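Local atomic coordinates of zona occludens toxin N-terminal domain-containing protein (Neisseria meningitidis MC58, PDB entry 2R2A), a protein that probably binds nucleotide through its P-loop NTPase-like N-terminal domain, the part described here, and belongs to the zonular occludens toxin (Zot) family of membrane proteins. Residues Lys62-Pro65 against Glu70-Ser73; Phe44-Gly49 against Ile57-Lys62; His147-Ser152 against Asp168-Met173; Leu20-Met25 against Asp125-Thr130. All blocks are in the same frame, centred on the assembly; numbering follows the deposited sequence. Where two conformers were deposited one is given.

All four contacts reach one mixed beta sheet with a P-loop NTPase-like strand order. Contacts 1 and 2 are neighbours at one side of it, with centres 9 Å apart. They share K62, and E58 N probably bonds to L72 O with 3.0 Å between the two atoms. Contact 3 lies on the opposite side of the chain's centre, about 32 Å from contact 1 between centres. Contact 4 is the most central, about 5 Å from the chain's centre. It touches contact 3, where M25 CE meets Y148 CE2 at 3.8 Å. A sulfate bound near the probable Walker A loop lies about 6 Å from the side chain of L129 in contact 4.

Contact 1: residues Lys62-Pro65 against Glu70-Ser73; sequences KKLP and EQLS
L64 lays its methyl CD2 over one face of the flat L72-S73 peptide group. CD2 is 3.5 Å from L72 O and equally near the L72 carbonyl carbon, so it sits above the carbonyl rather than at its rim. The second flat group is the L64-P65 peptide, and it is met at its oxygen. There S73 OG donates a hydrogen bond to L64 O with 2.7 Å between the two atoms. The C=O...O angle is 147°, and the donor is tilted 30° from the carbonyl plane.

S73 OG is anti to the backbone N (chi1 172°), which carries the hydroxyl across to the other segment. In L64, CG is likewise anti to the backbone N, and the branch CD2 reaches the strand. CD2 also packs against the aliphatic root of Q71, with 3.9 Å from L64 CD2 to Q71 CB. L64 CG lies 3.9 Å from S73 CB, so the apolar contact runs directly beside the polar one. S73 is buried, and its OG has a second partner. The backbone N of H75 donates to it while OG gives its own proton to L64 O.

Both segments belong to the connection that leads from strand 55-58 into the short strand 72-73. The backbone of L72 pairs with E58 of strand 55-58, and the L64 side chain rests on E58. S73 O takes a bond from W80 NE1 of helix 77-80. The contact thus closes the connection to the outermost strand of the parallel part of the sheet.

Contact 2: residues Phe44-Gly49 against Ile57-Lys62; sequences FTNIKG and IETDAK
N46 meets I57 and T59 where two neighbouring parallel strands, 43-45 and 55-58, end in the P-loop NTPase-like sheet. Its CB lies against the backbone, 3.3 Å from I57 O, and also faces the methyl of T59. CG follows, with 3.8 Å between N46 CG and T59 CG2. The amide then divides its tasks. OD1 accepts from the backbone N of D94, beyond strand 90-93. ND2 is turned to T59 and donates to a water at 2.9 Å. The same water bonds T59 OG1, so a bridge joins the two side chains, which cross at about a right angle. CG of N46 stands between its backbone N and carbonyl carbon (chi1 62°), which lets the amide reach both D94 and the water.

Before N46 the strands are joined by I57 N, which donates to T45 O with 2.9 Å between the two atoms. I57 CG2 packs on F44 CB, and the I57 side chain also touches W80 and M77. The side chain of T45 faces away from strand 55-58. T45 OG1 bonds I92 O and accepts from I47 N at 3.2 Å, an ST turn.

Contact 3: residues His147-Ser152 against Asp168-Met173; sequences HYHIAS and DDPVKM
H149 and P170 form the centre of the contact. P170 CB sits over one face of the imidazole, 3.6 Å from its centroid and 18° off the ring normal. This is a CH-pi contact, offset toward the rim: the closest ring atom is H149 CG, 3.5 Å from P170 CB. P170 CG lies beyond the rim on that side, 3.6 Å from H149 ND1. V171 adds its methyl CG2, 3.9 Å from H149 NE2. H147 NE2 also comes within 4.1 Å of P170 CG. The proline ring is thus approached by two histidines of one strand.

Outward from this shell, H149 ND1 is hydrogen-bonded to T11 OG1, which helps fix how the ring is turned. As alternate residues of one strand, H147 and H149 put their side chains on the same side. CG anti to the backbone N (chi1 176° in H149) carries the ring toward P170. W163 meets the ring of H147 and also touches P170 and H149. M173 N bonds D169 O across one helix-like turn. Strand 144-152 runs parallel to strand 7-11, which leads into the probable Walker A loop. H149 touches that loop's residues, so the contact probably lies beside the nucleotide site, as in P-loop NTPases.

Contact 4: residues Leu20-Met25 against Asp125-Thr130; sequences LKMVSM and DIFVLT
F127 takes up two selenomethionines of helix 18-28. M22 bends at chi2 and chi3, which sets its methyl CE over the centre of the phenyl ring. CE is 3.7 Å from the centroid and 8° off the normal, a CH-pi contact with CE nearly on the ring normal. The selenium lies to one side, 3.6 Å from M22 SE to F127 CD1, giving an oblique Met-aromatic contact. M25 comes from the next turn of the helix and touches the ring with its methyl, 3.9 Å from M25 CE to F127 CE1.

L129 also turns to the helix. Its CD2 lies 4.2 Å from M22 CB, so M22 is met at its root by L129 and at its end by F127.

The helix and strand segments run nearly antiparallel, at 161°, with axes 10.9 Å apart. Strands 90-93 and 7-11 flank the strand and share the packing: I92 touches M22, F127 and L129, while I10 meets M22. Helix 18-28 follows strand 7-11 through the probable Walker A loop, where backbone amides appear to hold a sulfate, probably from the crystallisation liquor. A helix after such a loop, packed on a parallel sheet, is characteristic of the P-loop NTPase fold.

Contact 1: residues Lys62-Pro65 against Glu70-Ser73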
loop_
_atom_site.group_PDB
_atom_site.type_symbol
_atom_site.label_atom_id
_atom_site.label_comp_id
_atom_site.label_asym_id
_atom_site.label_seq_id
_atom_site.Cartn_x
_atom_site.Cartn_y
_atom_site.Cartn_z
ATOM N N LYS A 62 -0.128 17.986 8.275
ATOM C CA LYS A 62 -0.066 19.431 8.417
ATOM C C LYS A 62 -0.702 20.110 7.207
ATOM O O LYS A 62 -1.311 21.183 7.326
ATOM C CB LYS A 62 1.359 19.929 8.682
ATOM C CG LYS A 62 1.376 21.293 9.422
ATOM C CD LYS A 62 2.778 21.839 9.706
ATOM C CE LYS A 62 3.346 21.303 11.017
ATOM N NZ LYS A 62 4.430 22.191 11.562
ATOM N N LYS A 63 -0.594 19.477 6.047
ATOM C CA LYS A 63 -1.190 20.036 4.844
ATOM C C LYS A 63 -2.712 19.888 4.836
ATOM O O LYS A 63 -3.428 20.849 4.522
ATOM C CB LYS A 63 -0.568 19.425 3.596
ATOM C CG LYS A 63 0.850 19.877 3.342
ATOM C CD LYS A 63 1.085 19.961 1.850
ATOM C CE LYS A 63 2.526 19.658 1.491
ATOM N NZ LYS A 63 2.604 19.430 0.020
ATOM N N LEU A 64 -3.203 18.697 5.185
ATOM C CA LEU A 64 -4.643 18.461 5.271
ATOM C C LEU A 64 -4.929 17.397 6.336
ATOM O O LEU A 64 -4.806 16.224 6.068
ATOM C CB LEU A 64 -5.198 18.050 3.892
ATOM C CG LEU A 64 -6.705 17.969 3.629
ATOM C CD1 LEU A 64 -7.323 19.356 3.440
ATOM C CD2 LEU A 64 -6.989 17.100 2.399
ATOM N N PRO A 65 -5.321 17.817 7.556
ATOM C CA PRO A 65 -5.557 16.829 8.618
ATOM C C PRO A 65 -6.934 16.164 8.535
ATOM O O PRO A 65 -7.124 15.067 9.081
ATOM C CB PRO A 65 -5.433 17.647 9.900
ATOM C CG PRO A 65 -5.843 19.055 9.494
ATOM C CD PRO A 65 -5.577 19.200 8.007
ATOM N N GLU A 70 -14.021 18.892 -1.139
ATOM C CA GLU A 70 -13.089 19.046 -2.288
ATOM C C GLU A 70 -11.814 18.169 -2.294
ATOM O O GLU A 70 -11.418 17.664 -3.349
ATOM C CB GLU A 70 -12.670 20.511 -2.484
ATOM C CG GLU A 70 -11.948 20.718 -3.836
ATOM C CD GLU A 70 -11.698 22.181 -4.195
ATOM O OE1 GLU A 70 -12.677 22.939 -4.403
ATOM O OE2 GLU A 70 -10.509 22.566 -4.296
ATOM N N GLN A 71 -11.152 18.016 -1.152
ATOM C CA GLN A 71 -9.911 17.214 -1.125
ATOM C C GLN A 71 -9.951 16.183 -0.023
ATOM O O GLN A 71 -10.517 16.434 1.062
ATOM C CB GLN A 71 -8.663 18.079 -0.930
ATOM C CG GLN A 71 -8.676 19.405 -1.673
ATOM C CD GLN A 71 -7.957 20.480 -0.892
ATOM O OE1 GLN A 71 -6.750 20.382 -0.648
ATOM N NE2 GLN A 71 -8.700 21.498 -0.461
ATOM N N LEU A 72 -9.344 15.032 -0.306
ATOM C CA LEU A 72 -9.313 13.942 0.640
ATOM C C LEU A 72 -7.977 13.871 1.371
ATOM O O LEU A 72 -6.899 13.979 0.772
ATOM C CB LEU A 72 -9.569 12.605 -0.041
ATOM C CG LEU A 72 -10.928 12.267 -0.621
ATOM C CD1 LEU A 72 -10.819 10.840 -1.163
ATOM C CD2 LEU A 72 -12.039 12.371 0.412
ATOM N N SER A 73 -8.084 13.707 2.682
ATOM C CA SER A 73 -6.937 13.462 3.513
ATOM C C SER A 73 -6.886 11.967 3.778
ATOM O O SER A 73 -7.940 11.328 3.959
ATOM C CB SER A 73 -7.078 14.233 4.824
ATOM O OG SER A 73 -6.041 13.854 5.719
#

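Contact 2: residues Phe44-Gly49 against Ile57-Lys62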
loop_
_atom_site.group_PDB
_atom_site.type_symbol
_atom_site.label_atom_id
_atom_site.label_comp_id
_atom_site.label_asym_id
_atom_site.label_seq_id
_atom_site.Cartn_x
_atom_site.Cartn_y
_atom_site.Cartn_z
ATOM N N PHE A 44 -7.339 5.009 -4.798
ATOM C CA PHE A 44 -6.920 6.183 -4.015
ATOM C C PHE A 44 -5.435 6.032 -3.786
ATOM O O PHE A 44 -4.984 4.963 -3.364
ATOM C CB PHE A 44 -7.644 6.228 -2.660
ATOM C CG PHE A 44 -9.151 6.422 -2.779
ATOM C CD1 PHE A 44 -10.018 5.335 -2.738
ATOM C CD2 PHE A 44 -9.675 7.705 -2.888
ATOM C CE1 PHE A 44 -11.415 5.521 -2.837
ATOM C CE2 PHE A 44 -11.070 7.908 -3.004
ATOM C CZ PHE A 44 -11.929 6.807 -2.972
ATOM N N THR A 45 -4.658 7.066 -4.070
ATOM C CA THR A 45 -3.227 6.957 -3.809
ATOM C C THR A 45 -2.589 8.304 -3.628
ATOM O O THR A 45 -3.177 9.317 -3.992
ATOM C CB THR A 45 -2.490 6.106 -4.894
ATOM O OG1 THR A 45 -1.135 5.840 -4.498
ATOM C CG2 THR A 45 -2.526 6.778 -6.269
ATOM N N ASN A 46 -1.396 8.310 -3.025
ATOM C CA ASN A 46 -0.573 9.519 -2.922
ATOM C C ASN A 46 0.632 9.444 -3.875
ATOM O O ASN A 46 1.485 10.326 -3.844
ATOM C CB ASN A 46 -0.105 9.769 -1.459
ATOM C CG ASN A 46 0.777 8.648 -0.911
ATOM O OD1 ASN A 46 0.591 7.476 -1.237
ATOM N ND2 ASN A 46 1.751 9.010 -0.058
ATOM N N ILE A 47 0.729 8.380 -4.690
ATOM C CA ILE A 47 1.876 8.234 -5.591
ATOM C C ILE A 47 1.842 9.300 -6.685
ATOM O O ILE A 47 0.849 9.410 -7.382
ATOM C CB ILE A 47 1.947 6.847 -6.241
ATOM C CG1 ILE A 47 2.327 5.771 -5.182
ATOM C CG2 ILE A 47 3.024 6.813 -7.323
ATOM C CD1 ILE A 47 2.053 4.394 -5.682
ATOM N N LYS A 48 2.930 10.061 -6.832
ATOM C CA LYS A 48 2.974 11.166 -7.803
ATOM C C LYS A 48 3.499 10.653 -9.136
ATOM O O LYS A 48 4.340 9.750 -9.171
ATOM C CB LYS A 48 3.876 12.313 -7.322
ATOM C CG LYS A 48 3.448 13.001 -6.025
ATOM C CD LYS A 48 2.506 14.166 -6.315
ATOM C CE LYS A 48 2.094 14.909 -5.031
ATOM N NZ LYS A 48 1.256 16.131 -5.331
ATOM N N GLY A 49 2.982 11.204 -10.221
ATOM C CA GLY A 49 3.466 10.869 -11.538
ATOM C C GLY A 49 2.818 9.626 -12.094
ATOM O O GLY A 49 3.206 9.148 -13.159
ATOM N N ILE A 57 -4.876 11.204 -2.538
ATOM C CA ILE A 57 -5.064 11.388 -1.097
ATOM C C ILE A 57 -3.845 12.068 -0.454
ATOM O O ILE A 57 -2.693 11.701 -0.733
ATOM C CB ILE A 57 -5.429 10.053 -0.377
ATOM C CG1 ILE A 57 -4.399 8.940 -0.649
ATOM C CG2 ILE A 57 -6.799 9.590 -0.822
ATOM C CD1 ILE A 57 -4.677 7.614 0.137
ATOM N N GLU A 58 -4.115 13.058 0.404
ATOM C CA GLU A 58 -3.075 13.787 1.134
ATOM C C GLU A 58 -2.659 13.044 2.399
ATOM O O GLU A 58 -3.487 12.774 3.275
ATOM C CB GLU A 58 -3.558 15.204 1.526
ATOM C CG GLU A 58 -2.471 16.088 2.152
ATOM C CD GLU A 58 -1.174 16.050 1.346
ATOM O OE1 GLU A 58 -1.166 16.533 0.197
ATOM O OE2 GLU A 58 -0.174 15.488 1.847
ATOM N N THR A 59 -1.379 12.710 2.490
ATOM C CA THR A 59 -0.875 12.002 3.657
ATOM C C THR A 59 -0.141 12.880 4.678
ATOM O O THR A 59 0.179 12.400 5.791
ATOM C CB THR A 59 0.053 10.820 3.262
ATOM O OG1 THR A 59 1.167 11.318 2.526
ATOM C CG2 THR A 59 -0.699 9.816 2.414
ATOM N N ASP A 60 0.130 14.137 4.323
ATOM C CA ASP A 60 0.820 15.043 5.254
ATOM C C ASP A 60 -0.229 15.740 6.110
ATOM O O ASP A 60 -0.976 16.587 5.627
ATOM C CB ASP A 60 1.704 16.049 4.514
ATOM C CG ASP A 60 2.543 16.936 5.466
ATOM O OD1 ASP A 60 2.265 16.996 6.681
ATOM O OD2 ASP A 60 3.492 17.579 4.971
ATOM N N ALA A 61 -0.310 15.348 7.375
ATOM C CA ALA A 61 -1.360 15.857 8.246
ATOM C C ALA A 61 -1.287 17.373 8.480
ATOM O O ALA A 61 -2.287 17.989 8.823
ATOM C CB ALA A 61 -1.368 15.103 9.556
ATOM N N LYS A 62 -0.128 17.986 8.275
ATOM C CA LYS A 62 -0.066 19.431 8.417
ATOM C C LYS A 62 -0.702 20.110 7.207
ATOM O O LYS A 62 -1.311 21.183 7.326
ATOM C CB LYS A 62 1.359 19.929 8.682
ATOM C CG LYS A 62 1.376 21.293 9.422
ATOM C CD LYS A 62 2.778 21.839 9.706
ATOM C CE LYS A 62 3.346 21.303 11.017
ATOM N NZ LYS A 62 4.430 22.191 11.562
HETATM O O HOH W 1 2.305 11.892 0.050
#

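Contact 3: residues His147-Ser152 against Asp168-Met173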
loop_
_atom_site.group_PDB
_atom_site.type_symbol
_atom_site.label_atom_id
_atom_site.label_comp_id
_atom_site.label_asym_id
_atom_site.label_seq_id
_atom_site.Cartn_x
_atom_site.Cartn_y
_atom_site.Cartn_z
ATOM N N HIS A 147 3.395 -9.877 2.189
ATOM C CA HIS A 147 4.488 -8.919 2.408
ATOM C C HIS A 147 5.555 -9.186 1.358
ATOM O O HIS A 147 6.005 -10.298 1.246
ATOM C CB HIS A 147 5.000 -9.061 3.847
ATOM C CG HIS A 147 6.182 -8.225 4.241
ATOM N ND1 HIS A 147 6.659 -7.143 3.527
ATOM C CD2 HIS A 147 6.934 -8.280 5.371
ATOM C CE1 HIS A 147 7.664 -6.585 4.183
ATOM N NE2 HIS A 147 7.849 -7.268 5.301
ATOM N N TYR A 148 5.853 -8.195 0.512
ATOM C CA TYR A 148 7.003 -8.291 -0.396
ATOM C C TYR A 148 8.074 -7.381 0.105
ATOM O O TYR A 148 7.798 -6.233 0.508
ATOM C CB TYR A 148 6.615 -7.745 -1.767
ATOM C CG TYR A 148 5.637 -8.574 -2.537
ATOM C CD1 TYR A 148 5.947 -9.864 -2.973
ATOM C CD2 TYR A 148 4.400 -8.041 -2.870
ATOM C CE1 TYR A 148 5.009 -10.603 -3.765
ATOM C CE2 TYR A 148 3.482 -8.755 -3.609
ATOM C CZ TYR A 148 3.785 -10.039 -4.060
ATOM O OH TYR A 148 2.837 -10.716 -4.821
ATOM N N HIS A 149 9.302 -7.855 0.083
ATOM C CA HIS A 149 10.413 -6.991 0.429
ATOM C C HIS A 149 11.459 -7.119 -0.704
ATOM O O HIS A 149 11.771 -8.250 -1.159
ATOM C CB HIS A 149 11.047 -7.429 1.757
ATOM C CG HIS A 149 12.271 -6.619 2.104
ATOM N ND1 HIS A 149 12.189 -5.395 2.741
ATOM C CD2 HIS A 149 13.586 -6.840 1.882
ATOM C CE1 HIS A 149 13.414 -4.910 2.908
ATOM N NE2 HIS A 149 14.268 -5.746 2.357
ATOM N N ILE A 150 11.969 -5.993 -1.180
ATOM C CA ILE A 150 12.991 -5.995 -2.216
ATOM C C ILE A 150 14.362 -5.963 -1.543
ATOM O O ILE A 150 14.735 -4.989 -0.869
ATOM C CB ILE A 150 12.818 -4.779 -3.193
ATOM C CG1 ILE A 150 11.388 -4.783 -3.769
ATOM C CG2 ILE A 150 13.907 -4.849 -4.305
ATOM C CD1 ILE A 150 11.054 -3.453 -4.467
ATOM N N ALA A 151 15.104 -7.054 -1.706
ATOM C CA ALA A 151 16.430 -7.142 -1.137
ATOM C C ALA A 151 17.441 -6.964 -2.262
ATOM O O ALA A 151 17.187 -7.359 -3.412
ATOM C CB ALA A 151 16.593 -8.513 -0.457
ATOM N N SER A 152 18.587 -6.357 -1.970
ATOM C CA SER A 152 19.597 -6.188 -2.997
ATOM C C SER A 152 20.889 -6.785 -2.491
ATOM O O SER A 152 21.242 -6.640 -1.312
ATOM C CB SER A 152 19.799 -4.715 -3.358
ATOM O OG SER A 152 21.108 -4.496 -3.895
ATOM N N ASP A 168 8.648 -8.777 10.286
ATOM C CA ASP A 168 9.130 -7.532 10.916
ATOM C C ASP A 168 10.613 -7.210 10.648
ATOM O O ASP A 168 11.018 -6.045 10.711
ATOM C CB ASP A 168 8.940 -7.630 12.444
ATOM C CG ASP A 168 7.494 -7.473 12.866
ATOM O OD1 ASP A 168 6.667 -6.934 12.097
ATOM O OD2 ASP A 168 7.162 -7.922 13.976
ATOM N N ASP A 169 11.419 -8.237 10.406
ATOM C CA ASP A 169 12.836 -8.073 10.098
ATOM C C ASP A 169 13.079 -8.829 8.792
ATOM O O ASP A 169 13.466 -9.981 8.828
ATOM C CB ASP A 169 13.724 -8.648 11.219
ATOM C CG ASP A 169 13.483 -7.966 12.554
ATOM O OD1 ASP A 169 14.051 -6.876 12.786
ATOM O OD2 ASP A 169 12.724 -8.522 13.368
ATOM N N PRO A 170 12.790 -8.187 7.651
ATOM C CA PRO A 170 12.784 -8.912 6.357
ATOM C C PRO A 170 14.092 -9.586 5.922
ATOM O O PRO A 170 14.066 -10.743 5.529
ATOM C CB PRO A 170 12.345 -7.853 5.346
ATOM C CG PRO A 170 11.842 -6.657 6.139
ATOM C CD PRO A 170 12.392 -6.767 7.539
ATOM N N VAL A 171 15.220 -8.886 5.989
ATOM C CA VAL A 171 16.499 -9.513 5.577
ATOM C C VAL A 171 16.842 -10.673 6.524
ATOM O O VAL A 171 17.112 -11.788 6.063
ATOM C CB VAL A 171 17.637 -8.447 5.376
ATOM C CG1 VAL A 171 18.981 -9.113 4.994
ATOM C CG2 VAL A 171 17.247 -7.428 4.295
ATOM N N LYS A 172 16.766 -10.451 7.833
ATOM C CA LYS A 172 16.947 -11.517 8.834
ATOM C C LYS A 172 15.970 -12.724 8.668
ATOM O O LYS A 172 16.316 -13.866 9.009
ATOM C CB LYS A 172 16.863 -10.893 10.243
ATOM C CG LYS A 172 17.198 -11.790 11.424
ATOM C CD LYS A 172 17.690 -10.942 12.648
ATOM C CE LYS A 172 17.416 -11.643 13.976
ATOM N NZ LYS A 172 18.411 -11.296 15.060
HETATM N N MSE A 173 14.774 -12.471 8.119
HETATM C CA MSE A 173 13.759 -13.519 7.924
HETATM C C MSE A 173 13.649 -14.051 6.483
HETATM O O MSE A 173 12.657 -14.696 6.114
HETATM C CB MSE A 173 12.393 -13.028 8.422
HETATM C CG MSE A 173 12.329 -12.763 9.954
HETATM SE SE MSE A 173 10.655 -11.924 10.404
HETATM C CE MSE A 173 9.397 -13.289 9.787
#

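Contact 4: residues Leu20-Met25 against Asp125-Thr130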
loop_
_atom_site.group_PDB
_atom_site.type_symbol
_atom_site.label_atom_id
_atom_site.label_comp_id
_atom_site.label_asym_id
_atom_site.label_seq_id
_atom_site.Cartn_x
_atom_site.Cartn_y
_atom_site.Cartn_z
ATOM N N LEU A 20 7.900 1.213 -8.726
ATOM C CA LEU A 20 7.792 0.564 -10.067
ATOM C C LEU A 20 7.203 -0.837 -9.973
ATOM O O LEU A 20 6.417 -1.227 -10.828
ATOM C CB LEU A 20 9.158 0.469 -10.735
ATOM C CG LEU A 20 9.736 1.798 -11.212
ATOM C CD1 LEU A 20 11.143 1.532 -11.589
ATOM C CD2 LEU A 20 8.914 2.316 -12.398
ATOM N N LYS A 21 7.567 -1.599 -8.928
ATOM C CA LYS A 21 6.884 -2.886 -8.719
ATOM C C LYS A 21 5.359 -2.704 -8.525
ATOM O O LYS A 21 4.553 -3.444 -9.103
ATOM C CB LYS A 21 7.520 -3.666 -7.556
ATOM C CG LYS A 21 6.859 -5.024 -7.283
ATOM C CD LYS A 21 7.049 -5.916 -8.533
ATOM C CE LYS A 21 6.382 -7.275 -8.409
ATOM N NZ LYS A 21 6.728 -7.977 -9.718
HETATM N N MSE A 22 4.976 -1.733 -7.708
HETATM C CA MSE A 22 3.549 -1.427 -7.498
HETATM C C MSE A 22 2.830 -1.104 -8.817
HETATM O O MSE A 22 1.784 -1.688 -9.120
HETATM C CB MSE A 22 3.405 -0.307 -6.464
HETATM C CG MSE A 22 1.946 0.054 -6.079
HETATM SE SE MSE A 22 1.093 -1.372 -5.042
HETATM C CE MSE A 22 -0.228 -2.084 -6.361
ATOM N N VAL A 23 3.389 -0.176 -9.594
ATOM C CA VAL A 23 2.809 0.166 -10.916
ATOM C C VAL A 23 2.756 -1.061 -11.851
ATOM O O VAL A 23 1.775 -1.275 -12.574
ATOM C CB VAL A 23 3.572 1.345 -11.581
ATOM C CG1 VAL A 23 2.947 1.712 -12.972
ATOM C CG2 VAL A 23 3.643 2.577 -10.636
ATOM N N SER A 24 3.800 -1.885 -11.818
ATOM C CA SER A 24 3.838 -3.140 -12.581
ATOM C C SER A 24 2.652 -4.049 -12.209
ATOM O O SER A 24 2.010 -4.672 -13.075
ATOM C CB SER A 24 5.182 -3.855 -12.330
ATOM O OG SER A 24 5.440 -4.852 -13.307
HETATM N N MSE A 25 2.346 -4.124 -10.913
HETATM C CA MSE A 25 1.174 -4.880 -10.430
HETATM C C MSE A 25 -0.122 -4.286 -10.917
HETATM O O MSE A 25 -1.027 -5.005 -11.361
HETATM C CB MSE A 25 1.201 -4.965 -8.894
HETATM C CG MSE A 25 2.420 -5.761 -8.422
HETATM SE SE MSE A 25 2.814 -5.545 -6.494
HETATM C CE MSE A 25 1.363 -6.672 -5.969
ATOM N N ASP A 125 -9.246 -3.112 -0.798
ATOM C CA ASP A 125 -7.864 -3.617 -0.861
ATOM C C ASP A 125 -6.882 -2.503 -0.550
ATOM O O ASP A 125 -7.030 -1.389 -1.017
ATOM C CB ASP A 125 -7.571 -4.251 -2.206
ATOM C CG ASP A 125 -8.087 -5.679 -2.285
ATOM O OD1 ASP A 125 -7.358 -6.595 -1.836
ATOM O OD2 ASP A 125 -9.221 -5.883 -2.764
ATOM N N ILE A 126 -5.874 -2.791 0.261
ATOM C CA ILE A 126 -4.968 -1.757 0.694
ATOM C C ILE A 126 -3.544 -2.232 0.397
ATOM O O ILE A 126 -3.240 -3.389 0.629
ATOM C CB ILE A 126 -5.084 -1.525 2.234
ATOM C CG1 ILE A 126 -6.503 -1.058 2.606
ATOM C CG2 ILE A 126 -3.981 -0.524 2.704
ATOM C CD1 ILE A 126 -6.834 -1.114 4.134
ATOM N N PHE A 127 -2.719 -1.365 -0.187
ATOM C CA PHE A 127 -1.254 -1.635 -0.350
ATOM C C PHE A 127 -0.541 -0.552 0.440
ATOM O O PHE A 127 -0.821 0.634 0.235
ATOM C CB PHE A 127 -0.839 -1.517 -1.809
ATOM C CG PHE A 127 -1.438 -2.568 -2.685
ATOM C CD1 PHE A 127 -0.730 -3.724 -2.968
ATOM C CD2 PHE A 127 -2.759 -2.428 -3.177
ATOM C CE1 PHE A 127 -1.299 -4.753 -3.772
ATOM C CE2 PHE A 127 -3.341 -3.457 -3.959
ATOM C CZ PHE A 127 -2.620 -4.592 -4.261
ATOM N N VAL A 128 0.428 -0.933 1.284
ATOM C CA VAL A 128 1.220 0.077 1.979
ATOM C C VAL A 128 2.687 -0.166 1.633
ATOM O O VAL A 128 3.135 -1.298 1.621
ATOM C CB VAL A 128 1.035 0.034 3.528
ATOM C CG1 VAL A 128 -0.287 0.777 3.925
ATOM C CG2 VAL A 128 1.067 -1.391 4.055
ATOM N N LEU A 129 3.371 0.889 1.210
ATOM C CA LEU A 129 4.788 0.815 0.867
ATOM C C LEU A 129 5.532 1.605 1.928
ATOM O O LEU A 129 5.060 2.703 2.371
ATOM C CB LEU A 129 5.035 1.469 -0.502
ATOM C CG LEU A 129 4.587 0.705 -1.754
ATOM C CD1 LEU A 129 3.102 0.563 -1.760
ATOM C CD2 LEU A 129 5.073 1.471 -3.010
ATOM N N THR A 130 6.674 1.071 2.381
ATOM C CA THR A 130 7.422 1.865 3.330
ATOM C C THR A 130 8.835 1.300 3.259
ATOM O O THR A 130 9.052 0.267 2.598
ATOM C CB THR A 130 6.818 1.817 4.791
ATOM O OG1 THR A 130 7.590 2.690 5.653
ATOM C CG2 THR A 130 6.890 0.403 5.371
#